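Local coordinates for protein aminotransferase, class III (Deinococcus radiodurans, PDB 3I4J) that probably acts as a pyridoxal-phosphate-dependent transaminase of class III, moving amino groups between substrates, at residues E197-P209 with Q345-L357. The protein carries 1 engineered substitution. Sequence-based numbering, arbitrary orientation.
Sequences EPVVGASDAALAP and QVRGTGLLLGVVL
Ala205 O takes two N-H groups from one guanidinium: Arg347 NH2 at 2.7 Å and, more weakly, Arg347 NE at 3.1 Å. NH2 approaches from above the carbonyl plane, 51° out of it, so the oxygen is not met along a lone pair. Arg347 NH2 also bonds Asp204 OD1 at 2.7 Å, a salt bridge on the anti side of a carboxylate turned 52° from the guanidinium; Lys165 pairs with Asp204 OD2. A bend at chi3 (-62°) brings the guanidinium edge-on to Ala205, in the type II turn Asp204-Leu207, with Leu207 CA over one face and Val356 CG2 over the opposite one, toward the rim. A leucine in place of Arg347 has no N-H to give, and would probably leave Ala205 O without its two donors and Asp204 without its charged mate on the hairpin. Beside the arginine, Ala205 CB sits 3.6 Å from Gly354 CA, close against the strand where Gly354 has no side chain. Ala206 CB rests on the Leu353-Gly354 peptide, while Val199 CG1 meets Leu352 CD2 tip to tip at 3.7 Å. A water joins Ala206 O to Thr349 OG1. The loop leaves strand 191-196 of the central mixed sheet, consistent with a fold-type I large domain, and packs on the antiparallel hairpin 343-357, whose other face carries Val346 against helix 318-339; strand 400-403 pairs alongside 352-357.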
loop_
_atom_site.group_PDB
_atom_site.type_symbol
_atom_site.label_atom_id
_atom_site.label_comp_id
_atom_site.label_asym_id
_atom_site.label_seq_id
_atom_site.Cartn_x
_atom_site.Cartn_y
_atom_site.Cartn_z
ATOM N N GLU C 197 4.191 3.869 -20.285
ATOM C CA GLU C 197 2.941 3.113 -20.253
ATOM C C GLU C 197 2.763 2.750 -21.725
ATOM O O GLU C 197 2.774 3.636 -22.574
ATOM C CB GLU C 197 1.757 3.999 -19.865
ATOM C CG GLU C 197 1.791 4.624 -18.487
ATOM C CD GLU C 197 0.669 5.635 -18.308
ATOM O OE1 GLU C 197 0.818 6.788 -18.768
ATOM O OE2 GLU C 197 -0.368 5.269 -17.727
ATOM N N PRO C 198 2.593 1.460 -22.050
ATOM C CA PRO C 198 2.421 1.114 -23.468
ATOM C C PRO C 198 1.268 1.919 -24.077
ATOM O O PRO C 198 1.376 2.465 -25.179
ATOM C CB PRO C 198 2.138 -0.385 -23.422
ATOM C CG PRO C 198 2.953 -0.836 -22.237
ATOM C CD PRO C 198 2.643 0.252 -21.210
ATOM N N VAL C 199 0.159 1.968 -23.347
ATOM C CA VAL C 199 -1.017 2.732 -23.748
ATOM C C VAL C 199 -1.200 3.667 -22.562
ATOM O O VAL C 199 -1.268 3.211 -21.420
ATOM C CB VAL C 199 -2.260 1.828 -23.914
ATOM C CG1 VAL C 199 -3.494 2.673 -24.183
ATOM C CG2 VAL C 199 -2.037 0.854 -25.065
ATOM N N VAL C 200 -1.246 4.967 -22.833
ATOM C CA VAL C 200 -1.373 5.971 -21.782
ATOM C C VAL C 200 -2.709 5.948 -21.051
ATOM O O VAL C 200 -3.755 5.673 -21.640
ATOM C CB VAL C 200 -1.123 7.388 -22.348
ATOM C CG1 VAL C 200 -1.265 8.435 -21.247
ATOM C CG2 VAL C 200 0.275 7.454 -22.956
ATOM N N GLY C 201 -2.656 6.245 -19.756
ATOM C CA GLY C 201 -3.854 6.259 -18.941
ATOM C C GLY C 201 -4.476 7.635 -18.794
ATOM O O GLY C 201 -4.662 8.355 -19.772
ATOM N N ALA C 202 -4.787 7.997 -17.554
ATOM C CA ALA C 202 -5.417 9.273 -17.229
ATOM C C ALA C 202 -4.788 10.523 -17.843
ATOM O O ALA C 202 -5.505 11.410 -18.300
ATOM C CB ALA C 202 -5.489 9.428 -15.712
ATOM N N SER C 203 -3.460 10.596 -17.856
ATOM C CA SER C 203 -2.757 11.762 -18.398
ATOM C C SER C 203 -3.180 12.160 -19.812
ATOM O O SER C 203 -3.285 13.347 -20.124
ATOM C CB SER C 203 -1.245 11.524 -18.364
ATOM O OG SER C 203 -0.888 10.406 -19.156
ATOM N N ASP C 204 -3.407 11.170 -20.668
ATOM C CA ASP C 204 -3.831 11.413 -22.041
ATOM C C ASP C 204 -4.635 10.178 -22.417
ATOM O O ASP C 204 -4.125 9.261 -23.059
ATOM C CB ASP C 204 -2.624 11.551 -22.968
ATOM C CG ASP C 204 -2.929 12.386 -24.199
ATOM O OD1 ASP C 204 -4.032 12.245 -24.766
ATOM O OD2 ASP C 204 -2.057 13.181 -24.604
ATOM N N ALA C 205 -5.894 10.177 -21.989
ATOM C CA ALA C 205 -6.826 9.073 -22.187
ATOM C C ALA C 205 -6.625 8.124 -23.364
ATOM O O ALA C 205 -6.996 8.424 -24.497
ATOM C CB ALA C 205 -8.260 9.613 -22.207
ATOM N N ALA C 206 -6.047 6.964 -23.066
ATOM C CA ALA C 206 -5.836 5.907 -24.045
ATOM C C ALA C 206 -4.963 6.219 -25.253
ATOM O O ALA C 206 -5.103 5.579 -26.297
ATOM C CB ALA C 206 -7.188 5.378 -24.517
ATOM N N LEU C 207 -4.067 7.189 -25.121
ATOM C CA LEU C 207 -3.172 7.517 -26.230
ATOM C C LEU C 207 -2.270 6.310 -26.470
ATOM O O LEU C 207 -1.641 5.802 -25.542
ATOM C CB LEU C 207 -2.314 8.735 -25.890
ATOM C CG LEU C 207 -1.298 9.099 -26.979
ATOM C CD1 LEU C 207 -2.052 9.508 -28.239
ATOM C CD2 LEU C 207 -0.398 10.230 -26.503
ATOM N N ALA C 208 -2.208 5.854 -27.718
ATOM C CA ALA C 208 -1.384 4.706 -28.064
ATOM C C ALA C 208 -0.531 5.004 -29.287
ATOM O O ALA C 208 -1.009 5.588 -30.259
ATOM C CB ALA C 208 -2.259 3.489 -28.332
ATOM N N PRO C 209 0.753 4.622 -29.243
ATOM C CA PRO C 209 1.679 4.845 -30.356
ATOM C C PRO C 209 1.259 3.998 -31.555
ATOM O O PRO C 209 0.462 3.065 -31.422
ATOM C CB PRO C 209 3.023 4.396 -29.781
ATOM C CG PRO C 209 2.857 4.653 -28.301
ATOM C CD PRO C 209 1.473 4.127 -28.058
ATOM N N GLN C 345 -11.774 13.692 -30.357
ATOM C CA GLN C 345 -11.105 12.459 -30.728
ATOM C C GLN C 345 -11.564 11.309 -29.845
ATOM O O GLN C 345 -11.853 11.497 -28.662
ATOM C CB GLN C 345 -9.587 12.639 -30.608
ATOM C CG GLN C 345 -8.769 11.405 -30.956
ATOM C CD GLN C 345 -7.289 11.714 -31.095
ATOM O OE1 GLN C 345 -6.692 12.362 -30.233
ATOM N NE2 GLN C 345 -6.687 11.250 -32.184
ATOM N N VAL C 346 -11.647 10.125 -30.441
ATOM C CA VAL C 346 -12.051 8.918 -29.734
ATOM C C VAL C 346 -10.961 7.881 -29.972
ATOM O O VAL C 346 -10.514 7.690 -31.104
ATOM C CB VAL C 346 -13.406 8.384 -30.249
ATOM C CG1 VAL C 346 -13.336 8.127 -31.743
ATOM C CG2 VAL C 346 -13.774 7.105 -29.512
ATOM N N ARG C 347 -10.535 7.215 -28.904
ATOM C CA ARG C 347 -9.471 6.224 -29.001
ATOM C C ARG C 347 -9.732 5.021 -28.115
ATOM O O ARG C 347 -10.431 5.120 -27.110
ATOM C CB ARG C 347 -8.139 6.853 -28.583
ATOM C CG ARG C 347 -7.780 8.100 -29.354
ATOM C CD ARG C 347 -6.463 8.702 -28.896
ATOM N NE ARG C 347 -6.480 9.124 -27.498
ATOM C CZ ARG C 347 -5.844 10.198 -27.040
ATOM N NH1 ARG C 347 -5.149 10.963 -27.871
ATOM N NH2 ARG C 347 -5.890 10.505 -25.750
ATOM N N GLY C 348 -9.150 3.886 -28.483
ATOM C CA GLY C 348 -9.322 2.694 -27.679
ATOM C C GLY C 348 -8.428 1.537 -28.067
ATOM O O GLY C 348 -8.170 1.301 -29.249
ATOM N N THR C 349 -7.930 0.833 -27.058
ATOM C CA THR C 349 -7.099 -0.348 -27.255
ATOM C C THR C 349 -7.697 -1.328 -26.251
ATOM O O THR C 349 -7.533 -1.157 -25.047
ATOM C CB THR C 349 -5.608 -0.089 -26.903
ATOM O OG1 THR C 349 -5.088 0.961 -27.728
ATOM C CG2 THR C 349 -4.787 -1.337 -27.161
ATOM N N GLY C 350 -8.405 -2.341 -26.743
ATOM C CA GLY C 350 -9.047 -3.275 -25.835
ATOM C C GLY C 350 -10.102 -2.487 -25.068
ATOM O O GLY C 350 -10.819 -1.682 -25.659
ATOM N N LEU C 351 -10.195 -2.690 -23.755
ATOM C CA LEU C 351 -11.177 -1.962 -22.965
ATOM C C LEU C 351 -10.612 -0.772 -22.193
ATOM O O LEU C 351 -11.031 -0.477 -21.071
ATOM C CB LEU C 351 -11.933 -2.910 -22.025
ATOM C CG LEU C 351 -13.126 -3.624 -22.685
ATOM C CD1 LEU C 351 -13.702 -4.684 -21.747
ATOM C CD2 LEU C 351 -14.193 -2.593 -23.052
ATOM N N LEU C 352 -9.636 -0.106 -22.802
ATOM C CA LEU C 352 -9.054 1.109 -22.245
ATOM C C LEU C 352 -9.348 2.112 -23.359
ATOM O O LEU C 352 -8.736 2.063 -24.427
ATOM C CB LEU C 352 -7.546 0.961 -22.028
ATOM C CG LEU C 352 -6.827 2.233 -21.570
ATOM C CD1 LEU C 352 -7.582 2.854 -20.413
ATOM C CD2 LEU C 352 -5.396 1.908 -21.161
ATOM N N LEU C 353 -10.306 3.001 -23.126
ATOM C CA LEU C 353 -10.690 3.963 -24.153
ATOM C C LEU C 353 -10.658 5.395 -23.654
ATOM O O LEU C 353 -10.685 5.643 -22.450
ATOM C CB LEU C 353 -12.093 3.639 -24.677
ATOM C CG LEU C 353 -12.331 2.212 -25.184
ATOM C CD1 LEU C 353 -12.888 1.341 -24.056
ATOM C CD2 LEU C 353 -13.301 2.246 -26.354
ATOM N N GLY C 354 -10.611 6.337 -24.591
ATOM C CA GLY C 354 -10.576 7.734 -24.213
ATOM C C GLY C 354 -11.356 8.614 -25.165
ATOM O O GLY C 354 -11.475 8.316 -26.356
ATOM N N VAL C 355 -11.901 9.696 -24.624
ATOM C CA VAL C 355 -12.667 10.659 -25.402
ATOM C C VAL C 355 -12.113 12.036 -25.084
ATOM O O VAL C 355 -12.069 12.440 -23.920
ATOM C CB VAL C 355 -14.173 10.624 -25.025
ATOM C CG1 VAL C 355 -14.934 11.702 -25.796
ATOM C CG2 VAL C 355 -14.753 9.256 -25.331
ATOM N N VAL C 356 -11.657 12.742 -26.113
ATOM C CA VAL C 356 -11.121 14.085 -25.936
ATOM C C VAL C 356 -12.228 15.055 -26.330
ATOM O O VAL C 356 -12.791 14.955 -27.421
ATOM C CB VAL C 356 -9.885 14.309 -26.827
ATOM C CG1 VAL C 356 -9.361 15.728 -26.646
ATOM C CG2 VAL C 356 -8.813 13.289 -26.478
ATOM N N LEU C 357 -12.541 15.987 -25.437
ATOM C CA LEU C 357 -13.607 16.948 -25.680
ATOM C C LEU C 357 -13.109 18.369 -25.912
ATOM O O LEU C 357 -12.039 18.749 -25.434
ATOM C CB LEU C 357 -14.573 16.937 -24.496
ATOM C CG LEU C 357 -15.188 15.572 -24.184
ATOM C CD1 LEU C 357 -15.785 15.584 -22.789
ATOM C CD2 LEU C 357 -16.238 15.233 -25.232
HETATM O O HOH W 1 -6.033 3.486 -27.722
#